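Local coordinates for spindle assembly abnormal protein 6 (Caenorhabditis elegans, PDB 3PYI), which forms the central scaffold of centrioles and sets their ninefold symmetry, its globular N-terminal domain, the part described here, linking coiled-coil homodimers into the inner ring, at residues A[8-13]-A[99-104]; A[40-45]-A[49-54]. The protein carries 1 engineered substitution. All coordinates share one frame; numbering follows the deposited sequence.

Interaction 1 of 2, residues A[8-13]-A[99-104]; sequences ALFDQT and HLLCKN
F10 meets L101 across this contact face-on. The methyl CD1 of L101 sits 4.0 Å from the centroid of the F10 ring and 12° off the ring normal, a CH-pi contact over the middle of one face. On the same leucine, CB lies 3.9 Å from CE1 of F10, so L101 touches the ring both over its centre, through CD1, and at the outer carbons CE1 and CZ, through CB. The torsions set this up: CG of F10 stands opposite the backbone nitrogen (chi1 -174°), which carries the ring out from the strand toward L101. Trading F10 for an alanine would probably leave the CD1 methyl of L101 without the surface it rests on and open a gap between the strand and the segment around L101. The strand bulges here, in a classic bulge whose consecutive residues L9 and F10 share I40 as their partner. Two residues on, Q12 also points across, and its amide NE2 lies 4.1 Å from CE of K103, a loose contact nearer the surface with a poorly ordered lysine whose extended chain crosses that of the glutamine. Strand 7-23 pairs here with strand 29-44, while helix 92-100 lies against it, I97 touching both L9 and F10. L101 also packs on I96 of that helix, on L38 of strand 29-44 and on L150 of strand 145-152, tying the helix end to the sheet.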
loop_
_atom_site.group_PDB
_atom_site.type_symbol
_atom_site.label_atom_id
_atom_site.label_comp_id
_atom_site.label_asym_id
_atom_site.label_seq_id
_atom_site.Cartn_x
_atom_site.Cartn_y
_atom_site.Cartn_z
ATOM N N ALA A 8 3.230 -26.862 -12.326
ATOM C CA ALA A 8 2.133 -25.906 -12.334
ATOM C C ALA A 8 1.633 -25.673 -10.911
ATOM O O ALA A 8 1.252 -26.617 -10.222
ATOM C CB ALA A 8 1.000 -26.405 -13.241
ATOM N N LEU A 9 1.654 -24.423 -10.461
ATOM C CA LEU A 9 1.092 -24.080 -9.158
ATOM C C LEU A 9 -0.305 -23.463 -9.297
ATOM O O LEU A 9 -1.149 -23.615 -8.413
ATOM C CB LEU A 9 2.011 -23.114 -8.407
ATOM C CG LEU A 9 3.452 -23.562 -8.202
ATOM C CD1 LEU A 9 4.271 -22.472 -7.557
ATOM C CD2 LEU A 9 3.494 -24.833 -7.368
ATOM N N PHE A 10 -0.547 -22.777 -10.413
ATOM C CA PHE A 10 -1.802 -22.031 -10.604
ATOM C C PHE A 10 -2.063 -21.823 -12.085
ATOM O O PHE A 10 -1.167 -21.448 -12.840
ATOM C CB PHE A 10 -1.745 -20.674 -9.881
ATOM C CG PHE A 10 -3.050 -19.892 -9.907
ATOM C CD1 PHE A 10 -3.969 -20.018 -8.879
ATOM C CD2 PHE A 10 -3.346 -19.024 -10.957
ATOM C CE1 PHE A 10 -5.162 -19.301 -8.889
ATOM C CE2 PHE A 10 -4.551 -18.298 -10.979
ATOM C CZ PHE A 10 -5.451 -18.436 -9.942
ATOM N N ASP A 11 -3.298 -22.065 -12.501
ATOM C CA ASP A 11 -3.651 -21.973 -13.908
ATOM C C ASP A 11 -5.141 -21.669 -13.978
ATOM O O ASP A 11 -5.966 -22.579 -14.015
ATOM C CB ASP A 11 -3.333 -23.307 -14.599
ATOM C CG ASP A 11 -3.587 -23.279 -16.109
ATOM O OD1 ASP A 11 -3.241 -24.270 -16.791
ATOM O OD2 ASP A 11 -4.130 -22.280 -16.616
ATOM N N GLN A 12 -5.490 -20.388 -13.992
ATOM C CA GLN A 12 -6.888 -20.003 -13.885
ATOM C C GLN A 12 -7.235 -18.750 -14.694
ATOM O O GLN A 12 -6.384 -17.896 -14.959
ATOM C CB GLN A 12 -7.205 -19.763 -12.417
ATOM C CG GLN A 12 -8.610 -20.070 -12.011
ATOM C CD GLN A 12 -8.725 -20.174 -10.515
ATOM O OE1 GLN A 12 -8.061 -21.003 -9.890
ATOM N NE2 GLN A 12 -9.555 -19.320 -9.921
ATOM N N THR A 13 -8.495 -18.644 -15.093
ATOM C CA THR A 13 -8.959 -17.442 -15.765
ATOM C C THR A 13 -9.525 -16.476 -14.733
ATOM O O THR A 13 -10.367 -16.846 -13.916
ATOM C CB THR A 13 -10.010 -17.766 -16.826
ATOM O OG1 THR A 13 -9.417 -18.594 -17.831
ATOM C CG2 THR A 13 -10.517 -16.500 -17.467
ATOM N N HIS A 99 -4.498 -17.176 -0.514
ATOM C CA HIS A 99 -5.130 -16.083 0.224
ATOM C C HIS A 99 -5.511 -14.871 -0.614
ATOM O O HIS A 99 -6.255 -14.016 -0.152
ATOM C CB HIS A 99 -4.236 -15.629 1.385
ATOM C CG HIS A 99 -4.055 -16.668 2.442
ATOM N ND1 HIS A 99 -5.016 -16.934 3.395
ATOM C CD2 HIS A 99 -3.029 -17.514 2.695
ATOM C CE1 HIS A 99 -4.588 -17.898 4.188
ATOM N NE2 HIS A 99 -3.384 -18.267 3.786
ATOM N N LEU A 100 -5.003 -14.785 -1.834
ATOM C CA LEU A 100 -5.262 -13.603 -2.640
ATOM C C LEU A 100 -5.974 -13.922 -3.949
ATOM O O LEU A 100 -6.806 -13.146 -4.397
ATOM C CB LEU A 100 -3.969 -12.819 -2.879
ATOM C CG LEU A 100 -3.331 -12.186 -1.634
ATOM C CD1 LEU A 100 -2.055 -11.477 -2.004
ATOM C CD2 LEU A 100 -4.288 -11.203 -0.962
ATOM N N LEU A 101 -5.678 -15.080 -4.539
ATOM C CA LEU A 101 -6.317 -15.447 -5.803
ATOM C C LEU A 101 -7.427 -16.476 -5.613
ATOM O O LEU A 101 -8.079 -16.878 -6.572
ATOM C CB LEU A 101 -5.282 -15.967 -6.795
ATOM C CG LEU A 101 -4.144 -15.015 -7.168
ATOM C CD1 LEU A 101 -3.193 -15.706 -8.128
ATOM C CD2 LEU A 101 -4.677 -13.729 -7.771
ATOM N N CYS A 102 -7.639 -16.885 -4.365
ATOM C CA CYS A 102 -8.603 -17.930 -4.024
ATOM C C CYS A 102 -10.041 -17.425 -4.042
ATOM O O CYS A 102 -10.293 -16.234 -3.862
ATOM C CB CYS A 102 -8.298 -18.465 -2.626
ATOM S SG CYS A 102 -8.346 -17.161 -1.349
ATOM N N LYS A 103 -10.980 -18.346 -4.244
ATOM C CA LYS A 103 -12.406 -18.032 -4.192
ATOM C C LYS A 103 -12.931 -18.196 -2.768
ATOM O O LYS A 103 -12.790 -19.261 -2.166
ATOM C CB LYS A 103 -13.195 -18.948 -5.133
ATOM C CG LYS A 103 -12.823 -18.837 -6.605
ATOM C CD LYS A 103 -13.765 -19.672 -7.473
ATOM C CE LYS A 103 -13.493 -19.474 -8.961
ATOM N NZ LYS A 103 -14.500 -20.165 -9.819
ATOM N N ASN A 104 -13.536 -17.144 -2.228
ATOM C CA ASN A 104 -14.092 -17.213 -0.882
ATOM C C ASN A 104 -15.428 -17.957 -0.845
ATOM O O ASN A 104 -16.143 -18.015 -1.847
ATOM C CB ASN A 104 -14.206 -15.817 -0.256
ATOM C CG ASN A 104 -12.907 -15.363 0.408
ATOM O OD1 ASN A 104 -11.830 -15.909 0.145
ATOM N ND2 ASN A 104 -13.006 -14.361 1.277
#

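Interaction 2 of 2, residues A[40-45]-A[49-54]; sequences ISEQRN and GEKELK
The guanidinium of R44 carries CA of G49 over one face, 3.5 Å from its plane and nearer its edge than its centre; a side chain on G49 would probably crowd the guanidinium, and the positive phi there itself calls for glycine. The carboxylate of E52 is gripped by two amides. NE2 of Q43 meets OE1 of E52 at 3.0 Å, nearly in line with the C-O bond, the two planes 37° apart. ND2 of N45 approaches OE2 of E52 at 2.6 Å from above the carboxylate plane, with the amide turned 89° against it. Two donors on separate oxygens probably fix the rotation of the carboxylate. OE1 of Q43 accepts from a water that in turn accepts from NZ of K54. This reach depends on CG of Q43 lying between the backbone N and carbonyl carbon (chi1 63°), which leads the extended chain past E52. On the other side of the sheet from Q43 and E52, OE1 of E42 is 4.3 Å from NZ of K51, too far to count as a salt bridge; K51 forms one with D90. Backbone bonds join S41 to K54 and Q43 to E52. Toward the turn, N45 N donates to E50 O and G49 N to N45 O, while T47 and S48 hold OD1 of N45. The geometry is that of an antiparallel beta hairpin, joining strands 29-44 and 51-58 of the SAS-6 N-terminal domain.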
loop_
_atom_site.group_PDB
_atom_site.type_symbol
_atom_site.label_atom_id
_atom_site.label_comp_id
_atom_site.label_asym_id
_atom_site.label_seq_id
_atom_site.Cartn_x
_atom_site.Cartn_y
_atom_site.Cartn_z
ATOM N N ILE A 40 0.923 -19.612 -12.970
ATOM C CA ILE A 40 2.102 -19.535 -12.118
ATOM C C ILE A 40 2.705 -20.926 -11.984
ATOM O O ILE A 40 2.001 -21.896 -11.698
ATOM C CB ILE A 40 1.746 -19.026 -10.719
ATOM C CG1 ILE A 40 0.928 -17.731 -10.820
ATOM C CG2 ILE A 40 3.015 -18.802 -9.910
ATOM C CD1 ILE A 40 0.289 -17.306 -9.498
ATOM N N SER A 41 4.004 -21.035 -12.212
ATOM C CA SER A 41 4.656 -22.328 -12.077
ATOM C C SER A 41 6.029 -22.166 -11.432
ATOM O O SER A 41 6.539 -21.043 -11.329
ATOM C CB SER A 41 4.747 -23.031 -13.443
ATOM O OG SER A 41 5.454 -22.242 -14.383
ATOM N N GLU A 42 6.602 -23.273 -10.956
ATOM C CA GLU A 42 7.993 -23.269 -10.514
ATOM C C GLU A 42 8.814 -24.167 -11.422
ATOM O O GLU A 42 8.327 -25.171 -11.937
ATOM C CB GLU A 42 8.145 -23.668 -9.035
ATOM C CG GLU A 42 7.818 -25.111 -8.723
ATOM C CD GLU A 42 8.122 -25.482 -7.270
ATOM O OE1 GLU A 42 9.249 -25.915 -6.980
ATOM O OE2 GLU A 42 7.221 -25.358 -6.425
ATOM N N GLN A 43 10.062 -23.784 -11.638
ATOM C CA GLN A 43 10.912 -24.536 -12.533
ATOM C C GLN A 43 12.348 -24.356 -12.098
ATOM O O GLN A 43 12.669 -23.432 -11.346
ATOM C CB GLN A 43 10.726 -24.041 -13.976
ATOM C CG GLN A 43 11.147 -22.579 -14.180
ATOM C CD GLN A 43 10.800 -22.029 -15.557
ATOM O OE1 GLN A 43 9.890 -22.517 -16.226
ATOM N NE2 GLN A 43 11.522 -20.998 -15.978
ATOM N N ARG A 44 13.200 -25.248 -12.584
ATOM C CA ARG A 44 14.629 -25.196 -12.360
ATOM C C ARG A 44 15.270 -24.401 -13.498
ATOM O O ARG A 44 15.056 -24.717 -14.664
ATOM C CB ARG A 44 15.163 -26.642 -12.346
ATOM C CG ARG A 44 16.637 -26.826 -12.080
ATOM C CD ARG A 44 16.991 -28.325 -12.011
ATOM N NE ARG A 44 18.436 -28.540 -12.041
ATOM C CZ ARG A 44 19.181 -28.880 -10.988
ATOM N NH1 ARG A 44 18.622 -29.066 -9.798
ATOM N NH2 ARG A 44 20.489 -29.045 -11.126
ATOM N N ASN A 45 16.038 -23.362 -13.175
ATOM C CA ASN A 45 16.871 -22.707 -14.183
ATOM C C ASN A 45 17.853 -23.705 -14.791
ATOM O O ASN A 45 18.504 -24.458 -14.070
ATOM C CB ASN A 45 17.646 -21.532 -13.590
ATOM C CG ASN A 45 18.412 -20.752 -14.647
ATOM O OD1 ASN A 45 19.532 -21.104 -15.012
ATOM N ND2 ASN A 45 17.793 -19.694 -15.160
ATOM N N GLY A 49 20.494 -24.316 -12.093
ATOM C CA GLY A 49 19.843 -25.305 -11.245
ATOM C C GLY A 49 18.943 -24.704 -10.166
ATOM O O GLY A 49 18.251 -25.416 -9.442
ATOM N N GLU A 50 18.934 -23.383 -10.063
ATOM C CA GLU A 50 18.160 -22.705 -9.015
ATOM C C GLU A 50 16.669 -22.694 -9.300
ATOM O O GLU A 50 16.241 -22.749 -10.455
ATOM C CB GLU A 50 18.624 -21.258 -8.846
ATOM C CG GLU A 50 20.011 -21.127 -8.237
ATOM C CD GLU A 50 20.311 -19.714 -7.778
ATOM O OE1 GLU A 50 19.461 -18.821 -8.008
ATOM O OE2 GLU A 50 21.392 -19.501 -7.184
ATOM N N LYS A 51 15.884 -22.607 -8.235
ATOM C CA LYS A 51 14.444 -22.532 -8.346
ATOM C C LYS A 51 13.999 -21.190 -8.950
ATOM O O LYS A 51 14.500 -20.127 -8.576
ATOM C CB LYS A 51 13.805 -22.713 -6.973
ATOM C CG LYS A 51 12.284 -22.606 -6.962
ATOM C CD LYS A 51 11.781 -22.652 -5.526
ATOM C CE LYS A 51 10.277 -22.692 -5.465
ATOM N NZ LYS A 51 9.798 -22.818 -4.062
ATOM N N GLU A 52 13.058 -21.259 -9.888
ATOM C CA GLU A 52 12.487 -20.068 -10.513
ATOM C C GLU A 52 10.985 -20.116 -10.429
ATOM O O GLU A 52 10.371 -21.174 -10.554
ATOM C CB GLU A 52 12.860 -19.982 -11.996
ATOM C CG GLU A 52 14.232 -19.408 -12.261
ATOM C CD GLU A 52 14.613 -19.482 -13.726
ATOM O OE1 GLU A 52 13.979 -20.260 -14.480
ATOM O OE2 GLU A 52 15.557 -18.770 -14.123
ATOM N N LEU A 53 10.398 -18.944 -10.246
ATOM C CA LEU A 53 8.963 -18.794 -10.239
ATOM C C LEU A 53 8.571 -18.094 -11.545
ATOM O O LEU A 53 9.060 -17.004 -11.839
ATOM C CB LEU A 53 8.583 -17.923 -9.045
ATOM C CG LEU A 53 7.198 -18.041 -8.431
ATOM C CD1 LEU A 53 6.887 -19.499 -8.153
ATOM C CD2 LEU A 53 7.151 -17.209 -7.149
ATOM N N LYS A 54 7.706 -18.715 -12.336
ATOM C CA LYS A 54 7.319 -18.124 -13.620
ATOM C C LYS A 54 5.866 -17.658 -13.619
ATOM O O LYS A 54 4.953 -18.421 -13.280
ATOM C CB LYS A 54 7.558 -19.098 -14.785
ATOM C CG LYS A 54 7.379 -18.459 -16.169
ATOM C CD LYS A 54 7.744 -19.418 -17.295
ATOM C CE LYS A 54 7.912 -18.694 -18.630
ATOM N NZ LYS A 54 8.426 -19.607 -19.701
HETATM O O HOH W 1 3.657 -20.328 -15.374
HETATM O O HOH W 2 9.402 -21.949 -18.923
#

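In the fold
Both contacts belong to one sheet, since strand 29-44, which supplies residues 40-45 of interaction 2, is also the neighbour of strand 7-23, which supplies residues 8-13 of interaction 1. Between them L9 CD1 packs on L53 CD1. Their chemistry differs with position. Interaction 1 joins sheet to helix end through side chains, its buried centre apolar and its outer part a loose glutamine-lysine contact. Interaction 2 joins adjacent strands of a hairpin mainly by backbone bonds. Its buried I40, S41 and L53 lie at the end away from the turn, where the hairpin nears helix 92-100; the Q43-E52-N45 network lies toward the turn, while the charged K54 and E42 sit further back.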